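Iron superoxide dismutase (Trypanosoma cruzi, PDB 2GPC) catalyses the dismutation of superoxide into oxygen and hydrogen peroxide at an iron centre. Local coordinates at residues His75-Glu80 with Trp124-Lys129; Thr37-Ala42 with Phe66-Gln71; Val168-Asp173 with Val178-Asn183. All coordinates share one frame; numbering follows the deposited sequence.

Overall arrangement
Followed from the N terminus, the chain first folds back on itself in interaction 2, where T37-A42 on helix 21-44 meets F66-Q71 on helix 63-80 and closes the alpha-hairpin. Helix 63-80 then runs on into interaction 1, which closes a longer loop between H75-E80 and strand 123-130 and so ties the hairpin to the C-terminal alpha/beta part beside the iron. Interaction 3, V168-D173 with V178-N183, is a short local closure near the C terminus. The three follow one another in series, without nesting or crossing. Interactions 1 and 2 touch through W124 and Q71; interactions 2 and 3 lie about 27 Å apart between centres.

Interaction 1. Residues His75-Glu80 with Trp124-Lys129; sequences HTFYWE and WAWLVK. With FE2 (Fe (II) ion), chain C.
W124, near the start of strand 123-130, meets helix 63-80 with the benzo edge of its indole, which is turned at right angles to the imidazole of H75. This is a T-shaped pair: the tryptophan edge points at one face of the histidine, centroids 4.9 Å apart, and W124 CZ2 comes within 3.5 Å of H75 CE1. W124 CH2 sits over the same imidazole, displaced toward its rim. Farther round the benzo ring, W124 CZ3 rests 3.9 Å from Y78 CB, so one edge spans two residues of the helix. With CG beside the backbone N (chi1 -63°), the indole is swung across to the helix although its CB is not aimed there. Its NE1 is tied to Q71 OE1, a bond that would help set the rotation of the indole.

The histidine is itself held at two points. H75 NE2 binds the iron at 2.1 Å, while ND1 is hydrogen-bonded to Q71 O, one turn back along the helix; that bond would orient the ring. H27, D160 and H164 are the other protein ligands, and a water stands 2.3 Å from the iron. Here the arrangement is that of the iron/manganese superoxide dismutase fold, in which the helical hairpin and the C-terminal alpha/beta domain both contribute ligands and the metal lies between them.

Two residues on, W126 brings its benzo ring against F77, which lies between H75 and Y78 in sequence. W126 CZ3 approaches F77 CD2 to 3.8 Å, the ring planes inclined at 47°, an oblique packing of apolar carbons. The phenyl reaches this position with CG anti to the backbone N (chi1 -158°). W126 NE1 turns instead to T141 OG1 on neighbouring strand 135-142, and T158 of strand 153-160 touches both F77 and W126.

Interaction 2. Residues Thr37-Ala42 with Phe66-Gln71; sequences TKLNAA and FNLAAQ
L68 and L39 form the close part of this helix pair, facing each other where the two backbones come nearest, with CA atoms 6.0 Å apart. Their CB atoms are 4.3 Å from one another, while one methyl of L68 lies against the K38-L39 peptide: L68 CD1 is 3.8 Å from L39 N. That placement follows from chi1 of -63°, which sets CG of L68 beside its own backbone N. The branch of L39 goes the other way, its CD2 standing 4.4 Å from A69 CB. I54 of helix 54-60, together with I65 and I72 of helix 63-80, also packs on L39, so this side is buried.

The solvent side belongs to K38. The carbon part of its chain does the touching: K38 CB lies 3.8 Å from L68 CD2, and CD grazes the same methyl, with the two side chains crossing at about a right angle. Beyond this the lysine bends at chi3, and its ammonium end leads away from F66-Q71.

The short segments run largely antiparallel, inclined at 136° with axes 9.4 Å apart, as the two long arms of the alpha-hairpin in iron/manganese superoxide dismutases. On a different side of helix 63-80, N67 and Q71 pack against F120 of the second subunit.

The side chains that meet are aliphatic, with one methyl resting on a peptide, and the cohesion of the contact comes from van der Waals contact and the exclusion of water, with the single charge kept at the margin.

Interaction 3. Residues Val168-Asp173 with Val178-Asn183; sequences VDYKND and VQTFWN
Y170 and T180 meet hydroxyl to hydroxyl: T180 OG1 donates to Y170 OH over 2.6 Å, a short hydrogen bond and the one polar link between the two segments. The tyrosine presents its phenolic end, and the two side chains meet obliquely. OG1 comes in at the hydroxyl end of the phenol, 3.5 Å from Y170 CZ. The threonine methyl also lies close, with T180 CG2 3.4 Å from Y170 OH, so both branches of T180 lie round the phenol oxygen. Its chi1 of -80° places OG1 beside the backbone N and brings the hydroxyl out toward the tyrosine.

The phenol oxygen has a second partner in G18 O, which joins this C-terminal pair to the N-terminal part of the chain, while A176 and Y177, on the same helix as T180, also pack on the Y170 side chain.

Farther out, the backbone brings the two segments together. Helix 167-170 stops at Y170, and K171 leaves helical geometry with a positive phi of 47°. A type II' beta turn then runs from Y170 to D173, closed by D173 N to Y170 O at 3.0 Å. D173 occupies the N-cap position of helix 174-184: its OD1 accepts from A176 N and so takes up an amide of the first turn. Before the turn, D169 is held by S20 and Q23, while V168 leans on helix 21-44 and on Y167 of the second subunit.

The whole consists of two consecutive helices joined by a type II' turn, the second N-capped by D173, with a tyrosine-threonine hydroxyl bond bridging the two arms, at the subunit interface in the C-terminal domain of an iron/manganese superoxide dismutase.

Interaction 1. Residues His75-Glu80 with Trp124-Lys129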
loop_
_atom_site.group_PDB
_atom_site.type_symbol
_atom_site.label_atom_id
_atom_site.label_comp_id
_atom_site.label_asym_id
_atom_site.label_seq_id
_atom_site.Cartn_x
_atom_site.Cartn_y
_atom_site.Cartn_z
ATOM N N HIS A 75 6.565 13.420 0.018
ATOM C CA HIS A 75 6.846 13.334 1.454
ATOM C C HIS A 75 7.232 14.695 2.010
ATOM O O HIS A 75 6.750 15.088 3.060
ATOM C CB HIS A 75 7.920 12.276 1.762
ATOM C CG HIS A 75 7.373 10.890 1.775
ATOM N ND1 HIS A 75 7.136 10.183 0.617
ATOM C CD2 HIS A 75 6.944 10.107 2.790
ATOM C CE1 HIS A 75 6.604 9.015 0.919
ATOM N NE2 HIS A 75 6.482 8.937 2.232
ATOM N N THR A 76 8.075 15.425 1.291
ATOM C CA THR A 76 8.442 16.780 1.722
ATOM C C THR A 76 7.203 17.667 1.814
ATOM O O THR A 76 7.028 18.394 2.790
ATOM C CB THR A 76 9.523 17.387 0.802
ATOM O OG1 THR A 76 10.782 16.744 1.049
ATOM C CG2 THR A 76 9.796 18.855 1.159
ATOM N N PHE A 77 6.328 17.583 0.819
ATOM C CA PHE A 77 5.086 18.359 0.815
ATOM C C PHE A 77 4.156 17.958 1.962
ATOM O O PHE A 77 3.421 18.783 2.500
ATOM C CB PHE A 77 4.366 18.211 -0.528
ATOM C CG PHE A 77 3.425 19.325 -0.824
ATOM C CD1 PHE A 77 3.839 20.428 -1.557
ATOM C CD2 PHE A 77 2.123 19.289 -0.346
ATOM C CE1 PHE A 77 2.956 21.488 -1.810
ATOM C CE2 PHE A 77 1.242 20.338 -0.594
ATOM C CZ PHE A 77 1.660 21.437 -1.317
ATOM N N TYR A 78 4.211 16.681 2.322
ATOM C CA TYR A 78 3.432 16.122 3.427
ATOM C C TYR A 78 3.874 16.682 4.795
ATOM O O TYR A 78 3.030 17.097 5.595
ATOM C CB TYR A 78 3.567 14.603 3.394
ATOM C CG TYR A 78 3.028 13.843 4.585
ATOM C CD1 TYR A 78 1.683 13.921 4.954
ATOM C CD2 TYR A 78 3.856 13.008 5.311
ATOM C CE1 TYR A 78 1.191 13.170 6.036
ATOM C CE2 TYR A 78 3.390 12.279 6.392
ATOM C CZ TYR A 78 2.055 12.360 6.752
ATOM O OH TYR A 78 1.623 11.614 7.826
ATOM N N TRP A 79 5.181 16.718 5.051
ATOM C CA TRP A 79 5.676 17.290 6.308
ATOM C C TRP A 79 5.360 18.790 6.390
ATOM O O TRP A 79 5.009 19.299 7.461
ATOM C CB TRP A 79 7.187 17.084 6.495
ATOM C CG TRP A 79 7.688 15.697 6.277
ATOM C CD1 TRP A 79 8.677 15.314 5.420
ATOM C CD2 TRP A 79 7.274 14.510 6.963
ATOM N NE1 TRP A 79 8.886 13.959 5.511
ATOM C CE2 TRP A 79 8.043 13.443 6.458
ATOM C CE3 TRP A 79 6.335 14.238 7.959
ATOM C CZ2 TRP A 79 7.889 12.125 6.905
ATOM C CZ3 TRP A 79 6.180 12.927 8.397
ATOM C CH2 TRP A 79 6.950 11.896 7.870
ATOM N N GLU A 80 5.450 19.483 5.259
ATOM C CA GLU A 80 5.146 20.913 5.192
ATOM C C GLU A 80 3.643 21.185 5.349
ATOM O O GLU A 80 3.247 22.303 5.671
ATOM C CB GLU A 80 5.664 21.497 3.876
ATOM C CG GLU A 80 7.181 21.487 3.789
ATOM C CD GLU A 80 7.737 21.917 2.444
ATOM O OE1 GLU A 80 8.943 22.213 2.398
ATOM O OE2 GLU A 80 6.992 21.959 1.434
ATOM N N TRP A 124 -2.276 8.890 -1.748
ATOM C CA TRP A 124 -2.115 10.276 -1.288
ATOM C C TRP A 124 -3.432 11.009 -1.532
ATOM O O TRP A 124 -4.012 10.912 -2.617
ATOM C CB TRP A 124 -1.024 10.992 -2.093
ATOM C CG TRP A 124 0.347 10.428 -1.972
ATOM C CD1 TRP A 124 0.918 9.479 -2.753
ATOM C CD2 TRP A 124 1.327 10.787 -0.993
ATOM N NE1 TRP A 124 2.193 9.213 -2.319
ATOM C CE2 TRP A 124 2.469 10.005 -1.237
ATOM C CE3 TRP A 124 1.354 11.703 0.067
ATOM C CZ2 TRP A 124 3.629 10.101 -0.465
ATOM C CZ3 TRP A 124 2.502 11.800 0.832
ATOM C CH2 TRP A 124 3.626 10.997 0.562
ATOM N N ALA A 125 -3.908 11.729 -0.528
ATOM C CA ALA A 125 -5.084 12.563 -0.668
ATOM C C ALA A 125 -4.582 14.002 -0.787
ATOM O O ALA A 125 -3.713 14.399 -0.025
ATOM C CB ALA A 125 -5.996 12.402 0.534
ATOM N N TRP A 126 -5.111 14.748 -1.756
ATOM C CA TRP A 126 -4.689 16.131 -2.028
ATOM C C TRP A 126 -5.838 17.130 -2.018
ATOM O O TRP A 126 -6.980 16.802 -2.373
ATOM C CB TRP A 126 -4.016 16.252 -3.410
ATOM C CG TRP A 126 -2.800 15.409 -3.603
ATOM C CD1 TRP A 126 -2.772 14.099 -3.971
ATOM C CD2 TRP A 126 -1.431 15.811 -3.454
ATOM N NE1 TRP A 126 -1.475 13.658 -4.044
ATOM C CE2 TRP A 126 -0.633 14.692 -3.743
ATOM C CE3 TRP A 126 -0.794 17.010 -3.109
ATOM C CZ2 TRP A 126 0.761 14.724 -3.680
ATOM C CZ3 TRP A 126 0.598 17.041 -3.062
ATOM C CH2 TRP A 126 1.352 15.907 -3.337
ATOM N N LEU A 127 -5.512 18.359 -1.607
ATOM C CA LEU A 127 -6.243 19.549 -2.003
ATOM C C LEU A 127 -5.369 20.227 -3.047
ATOM O O LEU A 127 -4.173 20.420 -2.823
ATOM C CB LEU A 127 -6.451 20.495 -0.815
ATOM C CG LEU A 127 -7.151 21.829 -1.112
ATOM C CD1 LEU A 127 -8.572 21.600 -1.639
ATOM C CD2 LEU A 127 -7.161 22.716 0.126
ATOM N N VAL A 128 -5.962 20.576 -4.184
ATOM C CA VAL A 128 -5.260 21.278 -5.254
ATOM C C VAL A 128 -6.087 22.474 -5.720
ATOM O O VAL A 128 -7.289 22.536 -5.486
ATOM C CB VAL A 128 -4.974 20.355 -6.489
ATOM C CG1 VAL A 128 -4.074 19.170 -6.106
ATOM C CG2 VAL A 128 -6.257 19.876 -7.140
ATOM N N LYS A 129 -5.430 23.415 -6.378
ATOM C CA LYS A 129 -6.099 24.478 -7.100
ATOM C C LYS A 129 -5.904 24.182 -8.577
ATOM O O LYS A 129 -4.769 24.064 -9.037
ATOM C CB LYS A 129 -5.488 25.834 -6.733
ATOM C CG LYS A 129 -6.063 27.035 -7.495
ATOM C CD LYS A 129 -5.606 28.329 -6.813
ATOM C CE LYS A 129 -6.411 29.543 -7.182
ATOM N NZ LYS A 129 -5.882 30.741 -6.428
HETATM FE FE FE2 C . 5.029 7.765 3.202
HETATM O O HOH W 1 4.165 7.255 1.168
#

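Interaction 2. Residues Thr37-Ala42 with Phe66-Gln71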
loop_
_atom_site.group_PDB
_atom_site.type_symbol
_atom_site.label_atom_id
_atom_site.label_comp_id
_atom_site.label_asym_id
_atom_site.label_seq_id
_atom_site.Cartn_x
_atom_site.Cartn_y
_atom_site.Cartn_z
ATOM N N THR A 37 18.270 7.888 -0.955
ATOM C CA THR A 37 19.392 6.976 -1.139
ATOM C C THR A 37 19.273 6.219 -2.471
ATOM O O THR A 37 20.215 6.188 -3.262
ATOM C CB THR A 37 19.466 6.003 0.056
ATOM O OG1 THR A 37 19.742 6.751 1.250
ATOM C CG2 THR A 37 20.632 4.998 -0.084
ATOM N N LYS A 38 18.093 5.670 -2.737
ATOM C CA LYS A 38 17.837 4.908 -3.959
ATOM C C LYS A 38 17.956 5.768 -5.223
ATOM O O LYS A 38 18.478 5.313 -6.235
ATOM C CB LYS A 38 16.461 4.222 -3.893
ATOM C CG LYS A 38 16.437 2.983 -2.989
ATOM C CD LYS A 38 15.057 2.307 -2.929
ATOM C CE LYS A 38 14.180 2.894 -1.821
ATOM N NZ LYS A 38 13.067 1.998 -1.396
ATOM N N LEU A 39 17.507 7.016 -5.158
ATOM C CA LEU A 39 17.605 7.919 -6.316
ATOM C C LEU A 39 19.064 8.316 -6.616
ATOM O O LEU A 39 19.459 8.429 -7.775
ATOM C CB LEU A 39 16.771 9.182 -6.090
ATOM C CG LEU A 39 16.698 10.144 -7.288
ATOM C CD1 LEU A 39 16.194 9.422 -8.546
ATOM C CD2 LEU A 39 15.823 11.343 -6.974
ATOM N N ASN A 40 19.834 8.560 -5.564
ATOM C CA ASN A 40 21.268 8.818 -5.675
ATOM C C ASN A 40 22.022 7.628 -6.295
ATOM O O ASN A 40 22.880 7.813 -7.153
ATOM C CB ASN A 40 21.851 9.197 -4.307
ATOM C CG ASN A 40 21.631 10.667 -3.959
ATOM O OD1 ASN A 40 21.594 11.528 -4.840
ATOM N ND2 ASN A 40 21.465 10.955 -2.678
ATOM N N ALA A 41 21.673 6.408 -5.899
ATOM C CA ALA A 41 22.245 5.227 -6.516
ATOM C C ALA A 41 21.856 5.183 -7.991
ATOM O O ALA A 41 22.698 4.938 -8.839
ATOM C CB ALA A 41 21.793 3.969 -5.804
ATOM N N ALA A 42 20.588 5.445 -8.299
ATOM C CA ALA A 42 20.126 5.412 -9.680
ATOM C C ALA A 42 20.826 6.450 -10.562
ATOM O O ALA A 42 21.063 6.201 -11.740
ATOM C CB ALA A 42 18.617 5.598 -9.743
ATOM N N PHE A 66 10.700 7.579 -11.744
ATOM C CA PHE A 66 9.615 8.496 -11.399
ATOM C C PHE A 66 9.163 8.264 -9.955
ATOM O O PHE A 66 9.050 9.212 -9.195
ATOM C CB PHE A 66 8.424 8.331 -12.349
ATOM C CG PHE A 66 7.198 9.080 -11.912
ATOM C CD1 PHE A 66 6.969 10.377 -12.346
ATOM C CD2 PHE A 66 6.287 8.498 -11.044
ATOM C CE1 PHE A 66 5.840 11.059 -11.937
ATOM C CE2 PHE A 66 5.165 9.180 -10.641
ATOM C CZ PHE A 66 4.951 10.464 -11.073
ATOM N N ASN A 67 8.919 7.009 -9.588
ATOM C CA ASN A 67 8.412 6.688 -8.250
ATOM C C ASN A 67 9.306 7.230 -7.121
ATOM O O ASN A 67 8.803 7.701 -6.102
ATOM C CB ASN A 67 8.222 5.174 -8.062
ATOM C CG ASN A 67 7.169 4.569 -8.994
ATOM O OD1 ASN A 67 6.306 5.270 -9.563
ATOM N ND2 ASN A 67 7.222 3.234 -9.135
ATOM N N LEU A 68 10.624 7.153 -7.304
ATOM C CA LEU A 68 11.562 7.634 -6.308
ATOM C C LEU A 68 11.486 9.157 -6.174
ATOM O O LEU A 68 11.336 9.663 -5.080
ATOM C CB LEU A 68 12.999 7.207 -6.646
ATOM C CG LEU A 68 13.281 5.696 -6.658
ATOM C CD1 LEU A 68 14.701 5.412 -7.154
ATOM C CD2 LEU A 68 13.037 5.079 -5.289
ATOM N N ALA A 69 11.588 9.875 -7.288
ATOM C CA ALA A 69 11.543 11.343 -7.264
ATOM C C ALA A 69 10.195 11.851 -6.752
ATOM O O ALA A 69 10.129 12.782 -5.957
ATOM C CB ALA A 69 11.812 11.901 -8.655
ATOM N N ALA A 70 9.120 11.232 -7.211
ATOM C CA ALA A 70 7.777 11.643 -6.802
ATOM C C ALA A 70 7.540 11.404 -5.320
ATOM O O ALA A 70 6.913 12.222 -4.657
ATOM C CB ALA A 70 6.732 10.934 -7.618
ATOM N N GLN A 71 8.033 10.287 -4.800
ATOM C CA GLN A 71 7.869 9.984 -3.385
ATOM C C GLN A 71 8.658 10.973 -2.537
ATOM O O GLN A 71 8.222 11.346 -1.463
ATOM C CB GLN A 71 8.277 8.551 -3.050
ATOM C CG GLN A 71 7.263 7.492 -3.493
ATOM C CD GLN A 71 5.961 7.558 -2.722
ATOM O OE1 GLN A 71 5.106 8.374 -3.034
ATOM N NE2 GLN A 71 5.809 6.700 -1.712
#

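Interaction 3. Residues Val168-Asp173 with Val178-Asn183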
loop_
_atom_site.group_PDB
_atom_site.type_symbol
_atom_site.label_atom_id
_atom_site.label_comp_id
_atom_site.label_asym_id
_atom_site.label_seq_id
_atom_site.Cartn_x
_atom_site.Cartn_y
_atom_site.Cartn_z
ATOM N N VAL A 168 2.214 2.409 12.651
ATOM C CA VAL A 168 2.914 2.380 13.927
ATOM C C VAL A 168 2.017 2.888 15.054
ATOM O O VAL A 168 1.923 2.258 16.116
ATOM C CB VAL A 168 4.230 3.193 13.848
ATOM C CG1 VAL A 168 4.956 3.205 15.183
ATOM C CG2 VAL A 168 5.109 2.652 12.728
ATOM N N ASP A 169 1.319 3.997 14.816
ATOM C CA ASP A 169 0.506 4.618 15.865
ATOM C C ASP A 169 -0.952 4.154 15.851
ATOM O O ASP A 169 -1.593 4.105 16.905
ATOM C CB ASP A 169 0.499 6.136 15.706
ATOM C CG ASP A 169 1.754 6.795 16.203
ATOM O OD1 ASP A 169 2.720 6.109 16.633
ATOM O OD2 ASP A 169 1.851 8.036 16.210
ATOM N N TYR A 170 -1.469 3.845 14.664
ATOM C CA TYR A 170 -2.905 3.668 14.453
ATOM C C TYR A 170 -3.276 2.261 13.992
ATOM O O TYR A 170 -4.452 1.925 13.944
ATOM C CB TYR A 170 -3.417 4.721 13.450
ATOM C CG TYR A 170 -3.361 6.098 14.043
ATOM C CD1 TYR A 170 -4.442 6.605 14.770
ATOM C CD2 TYR A 170 -2.209 6.868 13.947
ATOM C CE1 TYR A 170 -4.380 7.853 15.358
ATOM C CE2 TYR A 170 -2.136 8.119 14.537
ATOM C CZ TYR A 170 -3.230 8.602 15.242
ATOM O OH TYR A 170 -3.166 9.829 15.844
ATOM N N LYS A 171 -2.270 1.445 13.688
ATOM C CA LYS A 171 -2.473 0.143 13.054
ATOM C C LYS A 171 -3.435 0.307 11.868
ATOM O O LYS A 171 -3.220 1.162 11.025
ATOM C CB LYS A 171 -2.936 -0.898 14.094
ATOM C CG LYS A 171 -1.895 -1.197 15.187
ATOM C CD LYS A 171 -2.449 -1.002 16.593
ATOM C CE LYS A 171 -1.396 -1.291 17.671
ATOM N NZ LYS A 171 -1.474 -0.278 18.770
ATOM N N ASN A 172 -4.492 -0.497 11.802
ATOM C CA ASN A 172 -5.448 -0.469 10.680
ATOM C C ASN A 172 -6.381 0.742 10.637
ATOM O O ASN A 172 -7.090 0.933 9.649
ATOM C CB ASN A 172 -6.339 -1.710 10.736
ATOM C CG ASN A 172 -7.177 -1.753 12.001
ATOM O OD1 ASN A 172 -8.386 -1.462 11.994
ATOM N ND2 ASN A 172 -6.535 -2.094 13.098
ATOM N N ASP A 173 -6.396 1.545 11.705
ATOM C CA ASP A 173 -7.399 2.592 11.872
ATOM C C ASP A 173 -6.993 3.876 11.156
ATOM O O ASP A 173 -6.595 4.873 11.781
ATOM C CB ASP A 173 -7.655 2.850 13.364
ATOM C CG ASP A 173 -8.983 3.544 13.624
ATOM O OD1 ASP A 173 -9.576 4.139 12.686
ATOM O OD2 ASP A 173 -9.504 3.558 14.751
ATOM N N VAL A 178 -6.611 10.015 10.046
ATOM C CA VAL A 178 -7.065 11.172 9.280
ATOM C C VAL A 178 -7.676 12.224 10.199
ATOM O O VAL A 178 -7.492 13.413 9.971
ATOM C CB VAL A 178 -8.036 10.763 8.141
ATOM C CG1 VAL A 178 -8.732 11.988 7.506
ATOM C CG2 VAL A 178 -7.269 9.999 7.087
ATOM N N GLN A 179 -8.387 11.797 11.241
ATOM C CA GLN A 179 -8.889 12.746 12.240
ATOM C C GLN A 179 -7.719 13.513 12.869
ATOM O O GLN A 179 -7.793 14.726 13.061
ATOM C CB GLN A 179 -9.752 12.037 13.303
ATOM C CG GLN A 179 -11.173 11.664 12.784
ATOM C CD GLN A 179 -11.897 12.835 12.079
ATOM O OE1 GLN A 179 -12.206 13.840 12.712
ATOM N NE2 GLN A 179 -12.151 12.702 10.777
ATOM N N THR A 180 -6.628 12.799 13.151
ATOM C CA THR A 180 -5.406 13.414 13.665
ATOM C C THR A 180 -4.788 14.389 12.661
ATOM O O THR A 180 -4.323 15.463 13.044
ATOM C CB THR A 180 -4.397 12.313 14.052
ATOM O OG1 THR A 180 -4.744 11.779 15.333
ATOM C CG2 THR A 180 -2.986 12.856 14.232
ATOM N N PHE A 181 -4.776 14.016 11.386
ATOM C CA PHE A 181 -4.256 14.895 10.337
ATOM C C PHE A 181 -4.973 16.233 10.406
ATOM O O PHE A 181 -4.337 17.286 10.315
ATOM C CB PHE A 181 -4.411 14.250 8.944
ATOM C CG PHE A 181 -3.939 15.119 7.813
ATOM C CD1 PHE A 181 -2.589 15.209 7.510
ATOM C CD2 PHE A 181 -4.842 15.855 7.061
ATOM C CE1 PHE A 181 -2.145 16.018 6.462
ATOM C CE2 PHE A 181 -4.410 16.663 6.011
ATOM C CZ PHE A 181 -3.050 16.742 5.715
ATOM N N TRP A 182 -6.286 16.211 10.613
ATOM C CA TRP A 182 -7.048 17.460 10.677
ATOM C C TRP A 182 -6.596 18.336 11.835
ATOM O O TRP A 182 -6.636 19.563 11.733
ATOM C CB TRP A 182 -8.560 17.219 10.749
ATOM C CG TRP A 182 -9.155 16.709 9.471
ATOM C CD1 TRP A 182 -9.796 15.523 9.293
ATOM C CD2 TRP A 182 -9.170 17.369 8.198
ATOM N NE1 TRP A 182 -10.209 15.402 7.990
ATOM C CE2 TRP A 182 -9.836 16.521 7.295
ATOM C CE3 TRP A 182 -8.684 18.600 7.728
ATOM C CZ2 TRP A 182 -10.025 16.851 5.958
ATOM C CZ3 TRP A 182 -8.873 18.929 6.403
ATOM C CH2 TRP A 182 -9.539 18.054 5.529
ATOM N N ASN A 183 -6.155 17.718 12.923
ATOM C CA ASN A 183 -5.671 18.458 14.083
ATOM C C ASN A 183 -4.303 19.091 13.870
ATOM O O ASN A 183 -3.879 19.893 14.692
ATOM C CB ASN A 183 -5.615 17.556 15.328
ATOM C CG ASN A 183 -6.983 17.206 15.865
ATOM O OD1 ASN A 183 -7.138 16.227 16.608
ATOM N ND2 ASN A 183 -7.983 18.000 15.514
#